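Local atomic coordinates of heat shock protease HtrA (Thermotoga maritima, PDB entry 1L1J), a protein that probably cleaves proteins as an ATP-independent serine endopeptidase of the heat-shock response, this chain being its protease domain. Residues 17-22 with 55-60; 33-38 with 178-183; 133-138 with 147-152; 166-171 with 201-206. All blocks are in the same frame, centred on the assembly; numbering follows the deposited sequence.

Contact 1 of 4, residues 17-22 with 55-60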
loop_
_atom_site.group_PDB
_atom_site.type_symbol
_atom_site.label_atom_id
_atom_site.label_comp_id
_atom_site.label_asym_id
_atom_site.label_seq_id
_atom_site.Cartn_x
_atom_site.Cartn_y
_atom_site.Cartn_z
ATOM N N VAL A 17 -8.637 0.026 4.507
ATOM C CA VAL A 17 -7.231 0.414 4.335
ATOM C C VAL A 17 -6.570 0.523 5.710
ATOM O O VAL A 17 -6.966 1.338 6.530
ATOM C CB VAL A 17 -7.117 1.758 3.590
ATOM C CG1 VAL A 17 -5.685 1.988 3.160
ATOM C CG2 VAL A 17 -8.046 1.764 2.384
ATOM N N VAL A 18 -5.553 -0.296 5.946
ATOM C CA VAL A 18 -4.894 -0.336 7.244
ATOM C C VAL A 18 -3.502 0.253 7.311
ATOM O O VAL A 18 -2.898 0.585 6.300
ATOM C CB VAL A 18 -4.773 -1.787 7.753
ATOM C CG1 VAL A 18 -6.088 -2.516 7.601
ATOM C CG2 VAL A 18 -3.675 -2.506 6.988
ATOM N N LYS A 19 -3.007 0.347 8.541
ATOM C CA LYS A 19 -1.680 0.857 8.867
ATOM C C LYS A 19 -0.794 -0.359 9.179
ATOM O O LYS A 19 -1.298 -1.420 9.540
ATOM C CB LYS A 19 -1.776 1.762 10.107
ATOM C CG LYS A 19 -0.464 1.980 10.859
ATOM C CD LYS A 19 -0.705 2.589 12.239
ATOM C CE LYS A 19 0.605 2.691 13.041
ATOM N NZ LYS A 19 0.406 3.078 14.476
ATOM N N ILE A 20 0.516 -0.215 9.040
ATOM C CA ILE A 20 1.406 -1.325 9.332
ATOM C C ILE A 20 2.694 -0.828 9.982
ATOM O O ILE A 20 3.593 -0.314 9.311
ATOM C CB ILE A 20 1.729 -2.124 8.052
ATOM C CG1 ILE A 20 0.430 -2.662 7.449
ATOM C CG2 ILE A 20 2.666 -3.276 8.380
ATOM C CD1 ILE A 20 0.615 -3.485 6.213
ATOM N N ASP A 21 2.761 -0.972 11.305
ATOM C CA ASP A 21 3.919 -0.543 12.078
ATOM C C ASP A 21 4.674 -1.748 12.622
ATOM O O ASP A 21 4.080 -2.667 13.181
ATOM C CB ASP A 21 3.489 0.404 13.220
ATOM C CG ASP A 21 2.257 -0.092 13.988
ATOM O OD1 ASP A 21 1.249 -0.465 13.349
ATOM O OD2 ASP A 21 2.284 -0.085 15.241
ATOM N N VAL A 22 5.991 -1.728 12.432
ATOM C CA VAL A 22 6.882 -2.804 12.856
ATOM C C VAL A 22 7.981 -2.265 13.776
ATOM O O VAL A 22 8.816 -1.461 13.348
ATOM C CB VAL A 22 7.528 -3.466 11.614
ATOM C CG1 VAL A 22 8.554 -4.514 12.033
ATOM C CG2 VAL A 22 6.443 -4.081 10.749
ATOM N N ALA A 55 10.480 0.511 12.789
ATOM C CA ALA A 55 11.337 -0.028 11.750
ATOM C C ALA A 55 10.724 0.253 10.392
ATOM O O ALA A 55 11.429 0.497 9.410
ATOM C CB ALA A 55 11.511 -1.527 11.954
ATOM N N SER A 56 9.396 0.214 10.351
ATOM C CA SER A 56 8.647 0.476 9.130
ATOM C C SER A 56 7.198 0.860 9.392
ATOM O O SER A 56 6.509 0.264 10.230
ATOM C CB SER A 56 8.684 -0.735 8.205
ATOM O OG SER A 56 9.571 -0.503 7.125
ATOM N N LEU A 57 6.754 1.870 8.657
ATOM C CA LEU A 57 5.394 2.373 8.743
ATOM C C LEU A 57 4.887 2.393 7.315
ATOM O O LEU A 57 5.574 2.878 6.413
ATOM C CB LEU A 57 5.399 3.786 9.328
ATOM C CG LEU A 57 4.066 4.511 9.456
ATOM C CD1 LEU A 57 3.080 3.692 10.277
ATOM C CD2 LEU A 57 4.320 5.849 10.108
ATOM N N GLY A 58 3.700 1.849 7.100
ATOM C CA GLY A 58 3.157 1.831 5.757
ATOM C C GLY A 58 1.658 1.669 5.735
ATOM O O GLY A 58 0.956 2.085 6.664
ATOM N N SER A 59 1.163 1.068 4.661
ATOM C CA SER A 59 -0.262 0.843 4.522
ATOM C C SER A 59 -0.474 -0.524 3.908
ATOM O O SER A 59 0.476 -1.206 3.530
ATOM C CB SER A 59 -0.886 1.911 3.620
ATOM O OG SER A 59 -0.581 3.221 4.070
ATOM N N GLY A 60 -1.729 -0.924 3.806
ATOM C CA GLY A 60 -2.033 -2.203 3.213
ATOM C C GLY A 60 -3.531 -2.275 3.130
ATOM O O GLY A 60 -4.211 -1.326 3.512
#

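Contact 2 of 4, residues 33-38 with 178-183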
loop_
_atom_site.group_PDB
_atom_site.type_symbol
_atom_site.label_atom_id
_atom_site.label_comp_id
_atom_site.label_asym_id
_atom_site.label_seq_id
_atom_site.Cartn_x
_atom_site.Cartn_y
_atom_site.Cartn_z
ATOM N N PRO A 33 16.519 4.384 4.565
ATOM C CA PRO A 33 16.644 5.805 4.925
ATOM C C PRO A 33 15.741 6.802 4.202
ATOM O O PRO A 33 15.453 7.879 4.736
ATOM C CB PRO A 33 18.136 6.097 4.705
ATOM C CG PRO A 33 18.617 4.964 3.814
ATOM C CD PRO A 33 17.855 3.798 4.365
ATOM N N TYR A 34 15.291 6.459 3.000
ATOM C CA TYR A 34 14.420 7.366 2.271
ATOM C C TYR A 34 13.084 7.462 3.014
ATOM O O TYR A 34 12.604 8.559 3.319
ATOM C CB TYR A 34 14.186 6.864 0.836
ATOM C CG TYR A 34 13.631 7.931 -0.093
ATOM C CD1 TYR A 34 14.475 8.881 -0.676
ATOM C CD2 TYR A 34 12.255 8.050 -0.314
ATOM C CE1 TYR A 34 13.969 9.928 -1.445
ATOM C CE2 TYR A 34 11.737 9.094 -1.076
ATOM C CZ TYR A 34 12.601 10.034 -1.636
ATOM O OH TYR A 34 12.099 11.098 -2.355
ATOM N N PHE A 35 12.515 6.298 3.324
ATOM C CA PHE A 35 11.218 6.175 3.995
ATOM C C PHE A 35 11.112 6.770 5.407
ATOM O O PHE A 35 10.101 7.393 5.753
ATOM C CB PHE A 35 10.807 4.698 4.025
ATOM C CG PHE A 35 10.650 4.084 2.660
ATOM C CD1 PHE A 35 11.672 4.173 1.716
ATOM C CD2 PHE A 35 9.486 3.405 2.320
ATOM C CE1 PHE A 35 11.539 3.597 0.450
ATOM C CE2 PHE A 35 9.342 2.824 1.056
ATOM C CZ PHE A 35 10.377 2.922 0.120
ATOM N N GLU A 36 12.138 6.566 6.224
ATOM C CA GLU A 36 12.129 7.104 7.576
ATOM C C GLU A 36 12.183 8.624 7.526
ATOM O O GLU A 36 11.622 9.300 8.384
ATOM C CB GLU A 36 13.310 6.546 8.374
ATOM C CG GLU A 36 13.808 7.423 9.510
ATOM C CD GLU A 36 15.019 8.263 9.107
ATOM O OE1 GLU A 36 16.005 7.677 8.596
ATOM O OE2 GLU A 36 14.992 9.501 9.303
ATOM N N GLN A 37 12.837 9.159 6.502
ATOM C CA GLN A 37 12.951 10.600 6.380
ATOM C C GLN A 37 11.641 11.229 5.934
ATOM O O GLN A 37 11.346 12.377 6.281
ATOM C CB GLN A 37 14.064 10.974 5.397
ATOM C CG GLN A 37 14.853 12.220 5.821
ATOM C CD GLN A 37 15.599 12.891 4.668
ATOM O OE1 GLN A 37 16.363 12.246 3.932
ATOM N NE2 GLN A 37 15.379 14.198 4.508
ATOM N N PHE A 38 10.849 10.484 5.164
ATOM C CA PHE A 38 9.568 11.007 4.692
ATOM C C PHE A 38 8.622 11.218 5.870
ATOM O O PHE A 38 8.053 12.301 6.034
ATOM C CB PHE A 38 8.917 10.056 3.688
ATOM C CG PHE A 38 7.581 10.532 3.182
ATOM C CD1 PHE A 38 7.501 11.534 2.226
ATOM C CD2 PHE A 38 6.400 10.003 3.690
ATOM C CE1 PHE A 38 6.265 12.001 1.783
ATOM C CE2 PHE A 38 5.151 10.468 3.250
ATOM C CZ PHE A 38 5.088 11.466 2.300
ATOM N N ILE A 178 2.205 9.485 -5.063
ATOM C CA ILE A 178 2.461 8.228 -4.367
ATOM C C ILE A 178 3.741 8.416 -3.541
ATOM O O ILE A 178 4.757 8.884 -4.054
ATOM C CB ILE A 178 2.678 7.064 -5.365
ATOM C CG1 ILE A 178 1.452 6.898 -6.278
ATOM C CG2 ILE A 178 2.991 5.791 -4.606
ATOM C CD1 ILE A 178 0.276 6.187 -5.660
ATOM N N ASN A 179 3.694 8.043 -2.266
ATOM C CA ASN A 179 4.847 8.196 -1.390
ATOM C C ASN A 179 4.732 7.301 -0.165
ATOM O O ASN A 179 3.712 6.647 0.036
ATOM C CB ASN A 179 4.949 9.650 -0.954
ATOM C CG ASN A 179 3.616 10.209 -0.519
ATOM O OD1 ASN A 179 2.930 9.632 0.340
ATOM N ND2 ASN A 179 3.231 11.340 -1.109
ATOM N N PRO A 180 5.782 7.264 0.679
ATOM C CA PRO A 180 5.766 6.429 1.883
ATOM C C PRO A 180 4.492 6.587 2.698
ATOM O O PRO A 180 4.170 5.748 3.538
ATOM C CB PRO A 180 6.996 6.907 2.638
ATOM C CG PRO A 180 7.945 7.236 1.543
ATOM C CD PRO A 180 7.075 7.969 0.556
ATOM N N GLY A 181 3.763 7.662 2.437
ATOM C CA GLY A 181 2.537 7.911 3.163
ATOM C C GLY A 181 1.344 7.130 2.665
ATOM O O GLY A 181 0.290 7.178 3.283
ATOM N N ASN A 182 1.478 6.446 1.534
ATOM C CA ASN A 182 0.375 5.640 1.014
ATOM C C ASN A 182 0.868 4.392 0.272
ATOM O O ASN A 182 0.087 3.692 -0.383
ATOM C CB ASN A 182 -0.566 6.459 0.113
ATOM C CG ASN A 182 0.123 7.021 -1.103
ATOM O OD1 ASN A 182 1.052 6.418 -1.647
ATOM N ND2 ASN A 182 -0.341 8.176 -1.553
ATOM N N SER A 183 2.171 4.137 0.394
ATOM C CA SER A 183 2.829 2.968 -0.183
ATOM C C SER A 183 2.128 1.792 0.505
ATOM O O SER A 183 1.864 1.853 1.706
ATOM C CB SER A 183 4.316 2.987 0.209
ATOM O OG SER A 183 5.175 2.582 -0.851
#

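Contact 3 of 4, residues 133-138 with 147-152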
loop_
_atom_site.group_PDB
_atom_site.type_symbol
_atom_site.label_atom_id
_atom_site.label_comp_id
_atom_site.label_asym_id
_atom_site.label_seq_id
_atom_site.Cartn_x
_atom_site.Cartn_y
_atom_site.Cartn_z
ATOM N N TRP A 133 -9.398 7.820 -14.037
ATOM C CA TRP A 133 -9.054 8.281 -12.698
ATOM C C TRP A 133 -8.582 7.154 -11.797
ATOM O O TRP A 133 -9.162 6.071 -11.793
ATOM C CB TRP A 133 -10.251 8.968 -12.028
ATOM C CG TRP A 133 -10.761 10.153 -12.770
ATOM C CD1 TRP A 133 -11.820 10.189 -13.625
ATOM C CD2 TRP A 133 -10.228 11.486 -12.735
ATOM N NE1 TRP A 133 -11.978 11.459 -14.130
ATOM C CE2 TRP A 133 -11.008 12.273 -13.606
ATOM C CE3 TRP A 133 -9.152 12.087 -12.062
ATOM C CZ2 TRP A 133 -10.768 13.630 -13.809
ATOM C CZ3 TRP A 133 -8.907 13.436 -12.264
ATOM C CH2 TRP A 133 -9.706 14.191 -13.135
ATOM N N ALA A 134 -7.520 7.423 -11.042
ATOM C CA ALA A 134 -6.980 6.459 -10.086
ATOM C C ALA A 134 -6.979 7.132 -8.705
ATOM O O ALA A 134 -6.563 8.282 -8.559
ATOM C CB ALA A 134 -5.582 6.060 -10.470
ATOM N N ILE A 135 -7.446 6.422 -7.691
ATOM C CA ILE A 135 -7.495 7.018 -6.376
ATOM C C ILE A 135 -6.552 6.250 -5.470
ATOM O O ILE A 135 -6.758 5.069 -5.235
ATOM C CB ILE A 135 -8.945 6.969 -5.821
ATOM C CG1 ILE A 135 -9.942 7.334 -6.930
ATOM C CG2 ILE A 135 -9.108 7.961 -4.680
ATOM C CD1 ILE A 135 -11.396 7.213 -6.526
ATOM N N ALA A 136 -5.506 6.907 -4.986
ATOM C CA ALA A 136 -4.551 6.260 -4.097
ATOM C C ALA A 136 -5.024 6.447 -2.664
ATOM O O ALA A 136 -5.364 7.566 -2.267
ATOM C CB ALA A 136 -3.201 6.878 -4.268
ATOM N N ILE A 137 -5.079 5.369 -1.885
ATOM C CA ILE A 137 -5.514 5.501 -0.495
ATOM C C ILE A 137 -4.449 5.002 0.457
ATOM O O ILE A 137 -3.829 3.957 0.221
ATOM C CB ILE A 137 -6.814 4.734 -0.195
ATOM C CG1 ILE A 137 -7.913 5.133 -1.182
ATOM C CG2 ILE A 137 -7.282 5.073 1.212
ATOM C CD1 ILE A 137 -9.314 4.910 -0.682
ATOM N N GLY A 138 -4.228 5.754 1.530
ATOM C CA GLY A 138 -3.219 5.372 2.501
ATOM C C GLY A 138 -3.744 5.477 3.916
ATOM O O GLY A 138 -4.848 5.999 4.136
ATOM N N VAL A 147 -5.642 10.687 0.980
ATOM C CA VAL A 147 -6.031 10.389 -0.396
ATOM C C VAL A 147 -5.437 11.339 -1.435
ATOM O O VAL A 147 -5.336 12.531 -1.196
ATOM C CB VAL A 147 -7.579 10.407 -0.530
ATOM C CG1 VAL A 147 -7.990 10.467 -1.989
ATOM C CG2 VAL A 147 -8.168 9.163 0.125
ATOM N N THR A 148 -5.024 10.800 -2.580
ATOM C CA THR A 148 -4.478 11.612 -3.669
ATOM C C THR A 148 -5.105 11.094 -4.946
ATOM O O THR A 148 -5.326 9.905 -5.105
ATOM C CB THR A 148 -2.928 11.549 -3.792
ATOM O OG1 THR A 148 -2.504 10.210 -4.050
ATOM C CG2 THR A 148 -2.278 12.041 -2.514
ATOM N N VAL A 149 -5.413 12.007 -5.849
ATOM C CA VAL A 149 -6.068 11.645 -7.080
ATOM C C VAL A 149 -5.294 12.069 -8.308
ATOM O O VAL A 149 -4.605 13.086 -8.319
ATOM C CB VAL A 149 -7.464 12.270 -7.125
ATOM C CG1 VAL A 149 -8.239 11.750 -8.306
ATOM C CG2 VAL A 149 -8.177 11.959 -5.852
ATOM N N GLY A 150 -5.431 11.266 -9.344
ATOM C CA GLY A 150 -4.762 11.530 -10.589
ATOM C C GLY A 150 -5.403 10.688 -11.672
ATOM O O GLY A 150 -6.618 10.431 -11.667
ATOM N N VAL A 151 -4.587 10.213 -12.596
ATOM C CA VAL A 151 -5.135 9.428 -13.682
ATOM C C VAL A 151 -4.126 8.370 -14.080
ATOM O O VAL A 151 -2.970 8.436 -13.655
ATOM C CB VAL A 151 -5.469 10.379 -14.854
ATOM C CG1 VAL A 151 -4.355 10.385 -15.898
ATOM C CG2 VAL A 151 -6.798 10.019 -15.416
ATOM N N VAL A 152 -4.530 7.375 -14.855
ATOM C CA VAL A 152 -3.528 6.393 -15.241
ATOM C C VAL A 152 -2.717 7.043 -16.351
ATOM O O VAL A 152 -3.285 7.563 -17.320
ATOM C CB VAL A 152 -4.127 5.090 -15.732
ATOM C CG1 VAL A 152 -3.007 4.126 -16.026
ATOM C CG2 VAL A 152 -5.037 4.489 -14.661
#

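Contact 4 of 4, residues 166-171 with 201-206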
loop_
_atom_site.group_PDB
_atom_site.type_symbol
_atom_site.label_atom_id
_atom_site.label_comp_id
_atom_site.label_asym_id
_atom_site.label_seq_id
_atom_site.Cartn_x
_atom_site.Cartn_y
_atom_site.Cartn_z
ATOM N N GLY A 166 19.147 -3.023 -9.801
ATOM C CA GLY A 166 18.006 -3.743 -10.321
ATOM C C GLY A 166 17.073 -2.842 -11.090
ATOM O O GLY A 166 17.459 -1.770 -11.546
ATOM N N TYR A 167 15.832 -3.286 -11.227
ATOM C CA TYR A 167 14.822 -2.540 -11.946
ATOM C C TYR A 167 13.461 -2.765 -11.302
ATOM O O TYR A 167 13.180 -3.850 -10.771
ATOM C CB TYR A 167 14.712 -3.027 -13.399
ATOM C CG TYR A 167 15.755 -2.551 -14.400
ATOM C CD1 TYR A 167 17.056 -3.063 -14.398
ATOM C CD2 TYR A 167 15.415 -1.632 -15.398
ATOM C CE1 TYR A 167 17.986 -2.676 -15.370
ATOM C CE2 TYR A 167 16.334 -1.243 -16.365
ATOM C CZ TYR A 167 17.610 -1.771 -16.348
ATOM O OH TYR A 167 18.493 -1.418 -17.336
ATOM N N TYR A 168 12.622 -1.732 -11.339
ATOM C CA TYR A 168 11.262 -1.859 -10.852
ATOM C C TYR A 168 10.631 -2.168 -12.201
ATOM O O TYR A 168 10.942 -1.473 -13.172
ATOM C CB TYR A 168 10.739 -0.521 -10.301
ATOM C CG TYR A 168 11.473 -0.017 -9.067
ATOM C CD1 TYR A 168 12.248 1.145 -9.112
ATOM C CD2 TYR A 168 11.409 -0.706 -7.868
ATOM C CE1 TYR A 168 12.935 1.598 -8.003
ATOM C CE2 TYR A 168 12.093 -0.263 -6.754
ATOM C CZ TYR A 168 12.855 0.891 -6.818
ATOM O OH TYR A 168 13.523 1.338 -5.687
ATOM N N VAL A 169 9.792 -3.200 -12.304
ATOM C CA VAL A 169 9.194 -3.515 -13.609
ATOM C C VAL A 169 7.725 -3.961 -13.602
ATOM O O VAL A 169 7.252 -4.602 -12.657
ATOM C CB VAL A 169 10.032 -4.594 -14.373
ATOM C CG1 VAL A 169 11.501 -4.522 -13.962
ATOM C CG2 VAL A 169 9.463 -5.973 -14.133
ATOM N N GLY A 170 7.012 -3.615 -14.675
ATOM C CA GLY A 170 5.603 -3.967 -14.809
ATOM C C GLY A 170 4.682 -3.000 -14.083
ATOM O O GLY A 170 3.495 -3.273 -13.902
ATOM N N LEU A 171 5.217 -1.845 -13.705
ATOM C CA LEU A 171 4.463 -0.860 -12.942
ATOM C C LEU A 171 3.452 0.017 -13.666
ATOM O O LEU A 171 3.618 0.376 -14.838
ATOM C CB LEU A 171 5.443 0.048 -12.197
ATOM C CG LEU A 171 6.480 -0.671 -11.333
ATOM C CD1 LEU A 171 7.493 0.333 -10.820
ATOM C CD2 LEU A 171 5.784 -1.405 -10.185
ATOM N N ILE A 201 8.750 2.345 -3.283
ATOM C CA ILE A 201 10.178 2.013 -3.427
ATOM C C ILE A 201 10.789 2.991 -4.436
ATOM O O ILE A 201 11.934 3.439 -4.273
ATOM C CB ILE A 201 10.454 0.540 -3.905
ATOM C CG1 ILE A 201 9.271 -0.007 -4.714
ATOM C CG2 ILE A 201 10.803 -0.341 -2.704
ATOM C CD1 ILE A 201 9.496 -1.423 -5.287
ATOM N N VAL A 202 10.017 3.328 -5.470
ATOM C CA VAL A 202 10.480 4.292 -6.452
ATOM C C VAL A 202 10.399 5.608 -5.686
ATOM O O VAL A 202 9.511 6.436 -5.916
ATOM C CB VAL A 202 9.569 4.349 -7.684
ATOM C CG1 VAL A 202 10.223 5.200 -8.758
ATOM C CG2 VAL A 202 9.305 2.958 -8.196
ATOM N N ASN A 203 11.332 5.744 -4.745
ATOM C CA ASN A 203 11.490 6.884 -3.846
ATOM C C ASN A 203 10.436 8.011 -3.877
ATOM O O ASN A 203 9.661 8.158 -2.922
ATOM C CB ASN A 203 12.908 7.442 -4.023
ATOM C CG ASN A 203 13.976 6.366 -3.856
ATOM O OD1 ASN A 203 13.953 5.341 -4.540
ATOM N ND2 ASN A 203 14.914 6.595 -2.942
ATOM N N PRO A 204 10.353 8.794 -4.973
ATOM C CA PRO A 204 11.125 8.798 -6.224
ATOM C C PRO A 204 12.424 9.638 -6.255
ATOM O O PRO A 204 13.117 9.677 -7.281
ATOM C CB PRO A 204 10.089 9.276 -7.244
ATOM C CG PRO A 204 9.316 10.278 -6.472
ATOM C CD PRO A 204 9.129 9.604 -5.121
ATOM N N GLN A 205 12.750 10.296 -5.141
ATOM C CA GLN A 205 13.952 11.134 -5.025
ATOM C C GLN A 205 13.827 12.521 -5.683
ATOM O O GLN A 205 14.211 12.707 -6.833
ATOM C CB GLN A 205 15.177 10.452 -5.650
ATOM C CG GLN A 205 15.436 9.024 -5.221
ATOM C CD GLN A 205 16.669 8.462 -5.900
ATOM O OE1 GLN A 205 16.838 8.606 -7.112
ATOM N NE2 GLN A 205 17.538 7.820 -5.126
ATOM N N GLU A 206 13.285 13.483 -4.931
ATOM C CA GLU A 206 13.129 14.857 -5.381
ATOM C C GLU A 206 12.583 14.991 -6.809
ATOM O O GLU A 206 12.981 15.876 -7.546
ATOM C CB GLU A 206 14.472 15.608 -5.280
ATOM C CG GLU A 206 15.052 15.666 -3.875
ATOM C CD GLU A 206 15.954 14.488 -3.568
ATOM O OE1 GLU A 206 16.140 13.630 -4.459
ATOM O OE2 GLU A 206 16.478 14.420 -2.436
#

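Contact 1 of 4, residues 17-22 with 55-60
V18 and G60 face each other across two antiparallel neighbours of the N-terminal barrel of a trypsin-like protease domain, the strand axes 4.5 Å apart at closest approach. Backbone hydrogen bonds carry the pairing. V18 N donates to G60 O at 3.0 Å from well above the carbonyl plane, while the return bond from G60 N to V18 O is weak, as are both bonds between I20 and G58. At the far end V22 N reaches S56 O in the plane of that carbonyl, also at 3.0 Å. V22 O receives A55 N, and A55 and S56 together face V22 as a classic beta bulge. CA-H...O contacts supplement these bonds, among them S59 CA to V18 O at 3.2 Å. Side-chain contact is sparser: CD1 of I20 packs against the S59 carbonyl, 3.5 Å from S59 O, the isoleucine CG1 being anti to its own carbonyl carbon (chi1 -59°). On the face of K19 and L57, K19 CE lies 3.8 Å from L57 CD1. S59 OG is hydrogen-bonded to the backbone N of N139, and S59 CB touches S183 O of the predicted catalytic serine. Cohesion here therefore rests mainly on main-chain polar groups, the clear bonds lying near the two ends, where weak ones accompany them.

Contact 2 of 4, residues 33-38 with 178-183
F35 and F38 of helix 33-42 approach P180 where the chain runs through the loop of the predicted catalytic serine, S183, in a chymotrypsin-like fold. The nearest CA atoms across the contact, those of F35 and P180, are 5.9 Å apart. The helical turn is documented by F38 N bonding to Y34 O at 3.2 Å. The loop curls on itself instead: N182 N donates to N179 O at 2.7 Å. Within the loop the N179 backbone N also gives a nearly straight bond (163°) to N182 OD1, from above the plane of that amide. N179 OD1 in turn faces G181 N as in an Asx turn, although the position of G181 N is less certain.

Among the side chains F38 does most of the work. Its first torsion sets CG anti to the backbone N, and P180 lies against the ring. The ring's far end meets the N179 amide, CZ of F38 standing 3.4 Å from CG of N179; the two planes are 28° apart, and the side chains cross at about a right angle. F35 turns one ring face to P180 CG and meets H74, a predicted triad residue, edge-to-face. The helix is thus placed directly against active-site elements. P180 CD makes a CH-pi contact over the F38 ring, 3.8 Å from its centroid and 16° off the ring normal.

Contact 3 of 4, residues 133-138 with 147-152
W133 and V149 touch across the strands; chi1 sets the tryptophan CG anti to the carbonyl carbon (-59°) and the valine CG1 anti to its backbone N. The two side chains cross obliquely, with CE3 of W133 3.9 Å from V149 CG1. On T148 a chi1 of 61° places OG1 between the backbone N and the carbonyl carbon, where it lies beside A136 CB and bonds to A177 O beyond the hairpin.

The backbones form a twisted antiparallel hairpin, the strand directions 139° apart. Two hydrogen-bonded pairs supply four bonds. In the A136 and T148 pair, A136 N to T148 O spans 3.0 Å and T148 N to A136 O 3.3 Å. In the A134 and G150 pair the geometry is uneven: G150 N lies in the plane of the A134 carbonyl, 3.3 Å from A134 O, but A134 N, 3.2 Å from G150 O, stands far above the plane of its acceptor.

The face with I135, I137, V147 and V149 is aliphatic. I135 CG2 lies 3.8 Å from V147 CG1 and 4.3 Å from V149 CG2, bridging the two valines, while I137 CG1 touches V147 CG2.

This hairpin belongs to the second barrel of the protease fold. Helix 5-13 covers I135, V147 and V149 through I6, V9 and V10, while I137 packs on P186 and L188 of strand 186-188. That strand pairs with the other edge of strand 133-138, and its L187 packs on A134 and A136. T174 of strand 167-174 also touches A134.

Contact 4 of 4, residues 166-171 with 201-206
Y168 packs its ring against I201 and V202, joining a strand of the second barrel of this trypsin-like fold to the loop that follows strand 193-198. The strand is interrupted just afterwards by a G1 beta bulge, G170 and L171 both facing R157, while V202 is the centre of an inverse gamma turn. V202 CG2 sits over one face of the Y168 ring as a CH-pi contact, 3.8 Å from the centroid and 21° off the normal, displaced toward the rim by CD1. These two side chains run alongside one another, pointing opposite ways. I201 comes in obliquely, its CB, CG1 and CD1 gathered round CE2 of the tyrosine; CB of I201 is 3.4 Å from that atom. The same isoleucine adjoins D104 and H74, predicted members of the charge relay, so the tyrosine reaches the surroundings of the predicted triad through I201. L171 also runs counter to V202 and adds an aliphatic contact, CD1 of L171 lying 4.1 Å from V202 CG2. Around them F212 touches both L171 and V202. At the outer end of the ring, the Y168 hydroxyl OH is 3.0 Å from I201 O.

From the N terminus, contact 1 is the first to close, pairing strands 17-23 and 54-64 of the first barrel round a loop that carries helix 33-42. Contact 2 starts inside that loop and ends at the serine loop 178-183, so it crosses contact 1 and ties the helix to the second half of the domain. Contact 3, a short hairpin, is nested within contact 2 and in series with contact 1. Contact 4 opens inside contact 2's span but closes beyond it, so these two cross as well. N182 touches contacts 1 and 3, and Y34 probably bonds to Q205 of contact 4; the serine loop and helix thus link both barrels.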